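Local coordinates for uncharacterized protein (Enterococcus faecalis, PDB 3D3Y), which is of unknown function but is related to the M16 metallopeptidases, whose fold it adopts, and probably binds a metal ion, at residues L332-T335 with E336-I340; A189-Y192 with Q193-A197; H98-Q101 with D102-V105; Y153-L156 with A157-V161. All coordinates share one frame; numbering follows the deposited sequence.

Contact 1. Residues L332-T335 with E336-I340; sequences LIST and ELENI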
# COMPACT_ATOMS: atom_id res chain seq x y z
N LEU A 332 -29.79 5.36 -6.85
CA LEU A 332 -29.77 5.59 -5.40
C LEU A 332 -28.44 6.21 -4.93
O LEU A 332 -28.44 7.12 -4.12
CB LEU A 332 -30.03 4.29 -4.63
CG LEU A 332 -31.44 3.68 -4.73
CD1 LEU A 332 -31.51 2.26 -4.12
CD2 LEU A 332 -32.49 4.59 -4.09
N ILE A 333 -27.32 5.67 -5.41
CA ILE A 333 -25.98 6.19 -5.10
C ILE A 333 -25.84 7.66 -5.55
O ILE A 333 -25.34 8.51 -4.78
CB ILE A 333 -24.89 5.37 -5.81
CG1 ILE A 333 -24.78 3.97 -5.20
CG2 ILE A 333 -23.51 6.11 -5.75
CD1 ILE A 333 -23.95 2.99 -6.09
N SER A 334 -26.28 7.93 -6.77
CA SER A 334 -26.28 9.31 -7.31
C SER A 334 -27.11 10.26 -6.45
O SER A 334 -26.71 11.42 -6.16
CB SER A 334 -26.84 9.31 -8.74
OG SER A 334 -27.03 10.66 -9.17
N THR A 335 -28.27 9.77 -6.00
CA THR A 335 -29.12 10.58 -5.11
C THR A 335 -28.44 10.96 -3.81
O THR A 335 -28.50 12.13 -3.39
CB THR A 335 -30.44 9.85 -4.82
OG1 THR A 335 -31.13 9.73 -6.07
CG2 THR A 335 -31.31 10.66 -3.85
N GLU A 336 -27.78 9.99 -3.18
CA GLU A 336 -27.03 10.29 -1.96
C GLU A 336 -25.89 11.26 -2.21
O GLU A 336 -25.63 12.12 -1.38
CB GLU A 336 -26.54 9.01 -1.27
CG GLU A 336 -27.70 8.13 -0.73
CD GLU A 336 -28.73 8.92 0.07
OE1 GLU A 336 -28.35 9.88 0.78
OE2 GLU A 336 -29.92 8.60 0.01
N LEU A 337 -25.21 11.14 -3.34
CA LEU A 337 -24.16 12.10 -3.66
C LEU A 337 -24.72 13.52 -3.83
O LEU A 337 -24.16 14.50 -3.31
CB LEU A 337 -23.35 11.64 -4.88
CG LEU A 337 -22.26 12.58 -5.40
CD1 LEU A 337 -21.26 12.94 -4.24
CD2 LEU A 337 -21.52 11.88 -6.57
N GLU A 338 -25.83 13.64 -4.54
CA GLU A 338 -26.49 14.92 -4.67
C GLU A 338 -26.90 15.50 -3.31
O GLU A 338 -26.78 16.71 -3.08
CB GLU A 338 -27.69 14.79 -5.60
CG GLU A 338 -27.26 14.60 -7.07
CD GLU A 338 -26.25 15.69 -7.54
OE1 GLU A 338 -26.53 16.90 -7.32
OE2 GLU A 338 -25.19 15.31 -8.11
N ASN A 339 -27.37 14.63 -2.42
CA ASN A 339 -27.76 15.08 -1.09
C ASN A 339 -26.60 15.70 -0.34
O ASN A 339 -26.77 16.73 0.31
CB ASN A 339 -28.36 13.93 -0.28
CG ASN A 339 -29.78 13.62 -0.70
OD1 ASN A 339 -30.45 14.45 -1.36
ND2 ASN A 339 -30.28 12.45 -0.30
N ILE A 340 -25.43 15.07 -0.42
CA ILE A 340 -24.22 15.67 0.17
C ILE A 340 -23.91 16.99 -0.56
O ILE A 340 -23.65 18.00 0.08
CB ILE A 340 -23.01 14.72 0.12
CG1 ILE A 340 -23.32 13.42 0.95
CG2 ILE A 340 -21.75 15.44 0.59
CD1 ILE A 340 -22.29 12.29 0.74
O HOH W 1 -30.61 7.03 -2.25
O HOH W 2 -24.90 12.41 -8.95
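Leu332 O accepts the backbone N-H of Glu336 at 3.1 Å, and a water that donates to the same oxygen also donates to the Glu336 carboxylate. That water lies 2.9 Å from Leu332 O and 2.8 Å from Glu336 OE2, so it ties the glutamate back to the preceding turn of helix 326-341. With Glu336 CG beside the backbone N (chi1 -66°), CG lies 3.6 Å from Leu332 O; the bend at chi2 then turns the carboxylate toward the water. Its other oxygen, OE1, takes a weak bond from Asn339 ND2 at 3.4 Å, while Asn339 OD1 turns to Lys344. A second water makes a similar i to i+4 bridge two residues further on: it lies 2.8 Å from Ser334 OG and donates to Glu338 OE2 at 3.0 Å, an oxygen also held by a salt bridge to Arg341. Thr335 and Asn339 run side by side, the threonine hydroxyl returning to Arg331 O. On the buried side Ile333 and Leu337, suited by their branched apolar chains, pack on Tyr261 of strand 255-262. Buried among residues of helix 289-295, the Glu336 carboxylate receives a water proton and a weak amide N-H, which would tend to favour its ionised form.

Contact 2. Residues A189-Y192 with Q193-A197; sequences AAYY and QKMLA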
# COMPACT_ATOMS: atom_id res chain seq x y z
N ALA A 189 17.04 -12.97 -11.64
CA ALA A 189 18.44 -12.66 -11.31
C ALA A 189 18.90 -11.38 -12.03
O ALA A 189 19.59 -10.54 -11.45
CB ALA A 189 19.35 -13.81 -11.69
N ALA A 190 18.52 -11.24 -13.30
CA ALA A 190 18.80 -10.00 -14.00
C ALA A 190 18.10 -8.81 -13.31
O ALA A 190 18.70 -7.74 -13.13
CB ALA A 190 18.40 -10.10 -15.49
N TYR A 191 16.83 -9.01 -12.94
CA TYR A 191 16.09 -7.92 -12.31
C TYR A 191 16.72 -7.55 -10.94
O TYR A 191 16.93 -6.36 -10.65
CB TYR A 191 14.56 -8.19 -12.19
CG TYR A 191 13.97 -6.99 -11.51
CD1 TYR A 191 13.99 -5.75 -12.18
CD2 TYR A 191 13.57 -7.03 -10.16
CE1 TYR A 191 13.57 -4.59 -11.56
CE2 TYR A 191 13.13 -5.86 -9.51
CZ TYR A 191 13.13 -4.65 -10.23
OH TYR A 191 12.73 -3.49 -9.66
N TYR A 192 17.03 -8.56 -10.12
CA TYR A 192 17.75 -8.32 -8.86
C TYR A 192 18.92 -7.33 -9.06
O TYR A 192 19.07 -6.35 -8.31
CB TYR A 192 18.28 -9.63 -8.27
CG TYR A 192 19.37 -9.39 -7.24
CD1 TYR A 192 19.05 -9.00 -5.93
CD2 TYR A 192 20.73 -9.55 -7.59
CE1 TYR A 192 20.06 -8.76 -4.97
CE2 TYR A 192 21.73 -9.33 -6.66
CZ TYR A 192 21.39 -8.94 -5.35
OH TYR A 192 22.40 -8.69 -4.44
N GLN A 193 19.73 -7.57 -10.07
CA GLN A 193 20.91 -6.73 -10.31
C GLN A 193 20.53 -5.30 -10.65
O GLN A 193 21.19 -4.36 -10.23
CB GLN A 193 21.76 -7.32 -11.43
CG GLN A 193 22.65 -8.42 -10.90
CD GLN A 193 23.22 -9.28 -11.99
OE1 GLN A 193 24.15 -8.87 -12.71
NE2 GLN A 193 22.68 -10.51 -12.13
N LYS A 194 19.46 -5.15 -11.44
CA LYS A 194 18.97 -3.81 -11.82
C LYS A 194 18.35 -3.05 -10.63
O LYS A 194 18.68 -1.89 -10.40
CB LYS A 194 17.97 -3.92 -13.00
CG LYS A 194 17.38 -2.56 -13.42
CD LYS A 194 16.24 -2.66 -14.46
CE LYS A 194 16.13 -1.36 -15.26
NZ LYS A 194 17.26 -1.16 -16.22
N MSE A 195 17.49 -3.71 -9.84
CA MSE A 195 16.98 -3.11 -8.61
C MSE A 195 18.13 -2.65 -7.69
O MSE A 195 18.14 -1.51 -7.23
CB MSE A 195 16.05 -4.03 -7.85
CG MSE A 195 15.41 -3.30 -6.64
SE MSE A 195 14.21 -4.40 -5.65
CE MSE A 195 15.54 -5.30 -4.59
N LEU A 196 19.12 -3.52 -7.48
CA LEU A 196 20.18 -3.21 -6.54
C LEU A 196 20.99 -2.00 -7.02
O LEU A 196 21.35 -1.16 -6.22
CB LEU A 196 21.08 -4.44 -6.25
CG LEU A 196 22.00 -4.36 -5.00
CD1 LEU A 196 21.27 -4.13 -3.67
CD2 LEU A 196 22.98 -5.55 -4.88
N ALA A 197 21.22 -1.91 -8.33
CA ALA A 197 21.99 -0.81 -8.90
C ALA A 197 21.24 0.52 -9.08
O ALA A 197 21.85 1.56 -9.07
CB ALA A 197 22.63 -1.26 -10.20
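A Met-aromatic contact between residues four apart on helix 185-198 joins Tyr191 to Met195, present here as selenomethionine. The selenium stands 5.4 Å from the centroid of the Tyr191 ring and well off its normal (63°), so the approach is oblique. Closer contact comes from the CB methylene, 3.8 Å from Tyr191 CZ. The backbone N of Met195 lies over one face of the ring and gives its proton to Tyr191 O at 2.8 Å, nearly straight at 171°. On another side of the helix Tyr192 and Leu196 lie alongside each other and point the same way. With CG anti to the backbone N (chi1 162°), the tyrosine ring runs outward beside the leucine, and its OH comes within 3.2 Å of Leu196 CD2. Gln193, on the exposed side, uses both its nitrogens on one acceptor: NE2 reaches Ala189 O at 3.2 Å from above the carbonyl plane, and the backbone N reaches the same oxygen at 3.3 Å from the opposite face. Glutamine suits this place because its extended chain can bring an amide N-H to the preceding turn, though the bond is bent. Tyrosine suits the buried sides, giving a broad apolar ring with a hydroxyl for distant partners: Tyr191 OH binds Arg43 of helix 40-52, and Tyr192 OH binds Ile117 O of helix 105-118. Leu196 packs on that second helix too, and Tyr192 also touches Ile122 of strand 122-123.

Contact 3. Residues H98-Q101 with D102-V105; sequences HYLQ and DSQV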
# COMPACT_ATOMS: atom_id res chain seq x y z
N HIS A 98 20.15 -4.04 25.35
CA HIS A 98 19.85 -3.79 26.76
C HIS A 98 19.20 -5.01 27.43
O HIS A 98 19.40 -5.25 28.62
CB HIS A 98 18.98 -2.52 26.91
CG HIS A 98 18.57 -2.22 28.32
ND1 HIS A 98 19.37 -1.51 29.20
CD2 HIS A 98 17.43 -2.50 29.01
CE1 HIS A 98 18.74 -1.38 30.36
NE2 HIS A 98 17.57 -1.98 30.27
N TYR A 99 18.47 -5.81 26.65
CA TYR A 99 17.72 -6.94 27.19
C TYR A 99 18.40 -8.28 26.97
O TYR A 99 17.85 -9.33 27.33
CB TYR A 99 16.29 -6.96 26.62
CG TYR A 99 15.52 -5.73 27.03
CD1 TYR A 99 14.95 -5.65 28.30
CD2 TYR A 99 15.43 -4.63 26.19
CE1 TYR A 99 14.28 -4.50 28.71
CE2 TYR A 99 14.77 -3.48 26.58
CZ TYR A 99 14.20 -3.42 27.84
OH TYR A 99 13.53 -2.27 28.21
N LEU A 100 19.60 -8.23 26.40
CA LEU A 100 20.38 -9.41 26.08
C LEU A 100 21.69 -9.45 26.89
O LEU A 100 22.13 -8.44 27.45
CB LEU A 100 20.64 -9.46 24.57
CG LEU A 100 19.42 -9.28 23.64
CD1 LEU A 100 19.85 -9.03 22.21
CD2 LEU A 100 18.53 -10.50 23.68
N GLN A 101 22.31 -10.64 26.94
CA GLN A 101 23.47 -10.88 27.79
C GLN A 101 24.83 -10.55 27.13
O GLN A 101 25.51 -9.57 27.52
CB GLN A 101 23.43 -12.30 28.35
CG GLN A 101 24.13 -12.47 29.71
CD GLN A 101 23.82 -11.34 30.71
OE1 GLN A 101 22.71 -10.78 30.74
NE2 GLN A 101 24.82 -11.02 31.55
N ASP A 102 25.24 -11.34 26.16
CA ASP A 102 26.49 -11.04 25.46
C ASP A 102 26.15 -10.95 24.01
O ASP A 102 26.12 -11.96 23.31
CB ASP A 102 27.57 -12.11 25.70
CG ASP A 102 27.87 -12.32 27.17
OD1 ASP A 102 28.56 -11.47 27.80
OD2 ASP A 102 27.42 -13.37 27.69
N SER A 103 25.85 -9.73 23.57
CA SER A 103 25.27 -9.51 22.26
C SER A 103 25.86 -8.28 21.59
O SER A 103 26.38 -7.37 22.25
CB SER A 103 23.75 -9.36 22.38
OG SER A 103 23.41 -8.16 23.07
N GLN A 104 25.79 -8.28 20.27
CA GLN A 104 26.10 -7.10 19.47
C GLN A 104 25.01 -7.01 18.42
O GLN A 104 25.29 -7.03 17.22
CB GLN A 104 27.47 -7.23 18.80
CG GLN A 104 28.64 -6.93 19.70
CD GLN A 104 28.52 -5.58 20.39
OE1 GLN A 104 27.99 -4.62 19.81
NE2 GLN A 104 28.99 -5.51 21.63
N VAL A 105 23.77 -6.90 18.88
CA VAL A 105 22.61 -7.18 18.04
C VAL A 105 22.55 -6.33 16.76
O VAL A 105 22.17 -6.83 15.71
CB VAL A 105 21.27 -7.10 18.83
CG1 VAL A 105 20.86 -5.63 19.06
CG2 VAL A 105 20.16 -7.86 18.07
O HOH W 3 24.34 -7.46 25.54
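Ser103 OG is gripped by a water that donates to it at 2.7 Å and by a hydrogen bond with Asp97 just upstream. This belongs to the connection from strand 85-95 to helix 105-118, a turn that leads straight into the helix N-terminus, with Gln104 at the N-cap position. The same water also donates to Leu100 O at 3.1 Å, though weakly, and so spans the mouth of the turn, across which no direct hydrogen bond is made between 98-101 and 102-105. Asp97 takes the backbone N-H of Val105 as well, so one carboxylate oxygen holds both the serine and the first turn of the helix. Serine fits here because its short hydroxyl can stand between N and carbonyl carbon (chi1 67°) and meet both partners. At the bend, Gln101 and Asp102 project at the exposed surface, as suits polar chains, with their amide and carboxylate planes nearly perpendicular (84°). Leucine and valine suit the inner side: Leu100 and Val105 both touch Tyr71, and Leu100 also packs on Val95 of the strand. Across the turn, Leu100 CB lies 3.4 Å from Ser103 OG, and its CD1 branch reaches to 4.1 Å from Val105 CB.

Contact 4. Residues Y153-L156 with A157-V161; sequences YASL and ALQSV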
# COMPACT_ATOMS: atom_id res chain seq x y z
N TYR A 153 -11.58 -9.11 -6.93
CA TYR A 153 -11.50 -9.12 -8.38
C TYR A 153 -12.18 -7.87 -9.01
O TYR A 153 -11.60 -7.20 -9.86
CB TYR A 153 -12.10 -10.41 -8.96
CG TYR A 153 -12.07 -10.37 -10.48
CD1 TYR A 153 -10.87 -10.55 -11.16
CD2 TYR A 153 -13.21 -10.09 -11.22
CE1 TYR A 153 -10.81 -10.47 -12.55
CE2 TYR A 153 -13.17 -10.03 -12.60
CZ TYR A 153 -11.96 -10.21 -13.26
OH TYR A 153 -11.90 -10.15 -14.64
N ALA A 154 -13.41 -7.60 -8.58
CA ALA A 154 -14.20 -6.51 -9.13
C ALA A 154 -13.58 -5.15 -8.81
O ALA A 154 -13.72 -4.21 -9.60
CB ALA A 154 -15.63 -6.58 -8.63
N SER A 155 -12.87 -5.06 -7.68
CA SER A 155 -12.16 -3.82 -7.31
C SER A 155 -10.97 -3.58 -8.22
O SER A 155 -10.74 -2.49 -8.70
CB SER A 155 -11.66 -3.89 -5.86
OG SER A 155 -11.02 -2.64 -5.55
N LEU A 156 -10.19 -4.62 -8.43
CA LEU A 156 -9.09 -4.57 -9.38
C LEU A 156 -9.55 -4.26 -10.81
O LEU A 156 -8.89 -3.50 -11.54
CB LEU A 156 -8.29 -5.87 -9.32
CG LEU A 156 -7.61 -6.15 -7.98
CD1 LEU A 156 -7.24 -7.62 -7.97
CD2 LEU A 156 -6.38 -5.26 -7.78
N ALA A 157 -10.66 -4.86 -11.22
CA ALA A 157 -11.19 -4.64 -12.56
C ALA A 157 -11.67 -3.20 -12.71
O ALA A 157 -11.51 -2.61 -13.78
CB ALA A 157 -12.34 -5.62 -12.87
N LEU A 158 -12.28 -2.66 -11.66
CA LEU A 158 -12.68 -1.26 -11.69
C LEU A 158 -11.44 -0.39 -11.89
O LEU A 158 -11.44 0.52 -12.72
CB LEU A 158 -13.38 -0.87 -10.37
CG LEU A 158 -13.72 0.62 -10.21
CD1 LEU A 158 -14.83 0.99 -11.18
CD2 LEU A 158 -14.13 0.87 -8.76
N GLN A 159 -10.40 -0.66 -11.11
CA GLN A 159 -9.15 0.09 -11.26
C GLN A 159 -8.55 0.02 -12.68
O GLN A 159 -8.06 1.05 -13.21
CB GLN A 159 -8.16 -0.31 -10.17
CG GLN A 159 -8.59 0.26 -8.81
CD GLN A 159 -7.59 0.01 -7.68
OE1 GLN A 159 -6.37 0.05 -7.87
NE2 GLN A 159 -8.11 -0.19 -6.48
N SER A 160 -8.62 -1.16 -13.32
CA SER A 160 -8.14 -1.30 -14.71
C SER A 160 -8.89 -0.38 -15.66
O SER A 160 -8.29 0.14 -16.60
CB SER A 160 -8.29 -2.72 -15.25
OG SER A 160 -7.32 -3.56 -14.66
N VAL A 161 -10.19 -0.20 -15.43
CA VAL A 161 -11.01 0.67 -16.27
C VAL A 161 -10.66 2.11 -15.95
O VAL A 161 -10.32 2.88 -16.86
CB VAL A 161 -12.53 0.44 -16.08
CG1 VAL A 161 -13.34 1.38 -16.99
CG2 VAL A 161 -12.86 -1.00 -16.41
O HOH W 4 -10.91 -0.13 -5.92
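Four successive i to i+4 bonds, from Ala157 N to Tyr153 O at 2.9 Å through Ser160 N to Leu156 O at 3.0 Å, carry residues 153-161 as regular alpha helix. Of these, the Ala157 N-H lies in the plane of the Tyr153 carbonyl, whereas Leu158 N sits 37° above that of Ala154, whose oxygen also takes a weak bond from Asn258. The side-chain link between turns is a water. It lies 2.5 Å from Ser155 OG, an unusually short distance, and accepts from Gln159 NE2 at 2.9 Å. The two groups are themselves 3.9 Å apart, OG to NE2, too far for a direct bond, so the water joins them. Gln159 CG turns back beside its own N (chi1 -73°) and passes 3.5 Å from Ser155 O, and the chain then runs extended to bring the amide to the water; the other end of that amide, OE1, is bonded to Arg312. An amide suits this place because it can donate to one partner and accept from another. At the start of the segment Ala157 CB approaches the Tyr153 ring obliquely, 4.5 Å from CE2, while the tyrosine hydroxyl reaches Glu248 of strand 244-251. Alanine suits position 157, where its short methyl lies against Phe416 of strand 411-421. Small Ala154 and branched Leu158 face inward, the leucine meeting Phe416, Ala260 and Thr316 on three adjoining strands. This is a helix laid against the five-stranded mixed sheet of the C-terminal half, a helix-on-sheet layer consistent with the alpha/beta fold of M16 peptidase domains.

Overall arrangement
Along the chain the order is contact 3, contact 4, contact 2, contact 1. Contacts 2 and 3, with centres about 35 Å apart, do not touch but are both tied to helix 105-118: contact 3 leads into its start and contact 2 packs near its end. Contacts 4 and 1 share the five-stranded sheet, since helices 150-162 and 326-341 both touch strand 255-262; their centres are about 23 Å apart and nearest atoms about 10 Å. Contacts 1 and 3 lie farthest apart, about 60 Å between centres, on opposite sides of the chain's centre. Helix 150-162, although early in sequence, thus packs on a sheet built from later strands, linking the two halves of the protein.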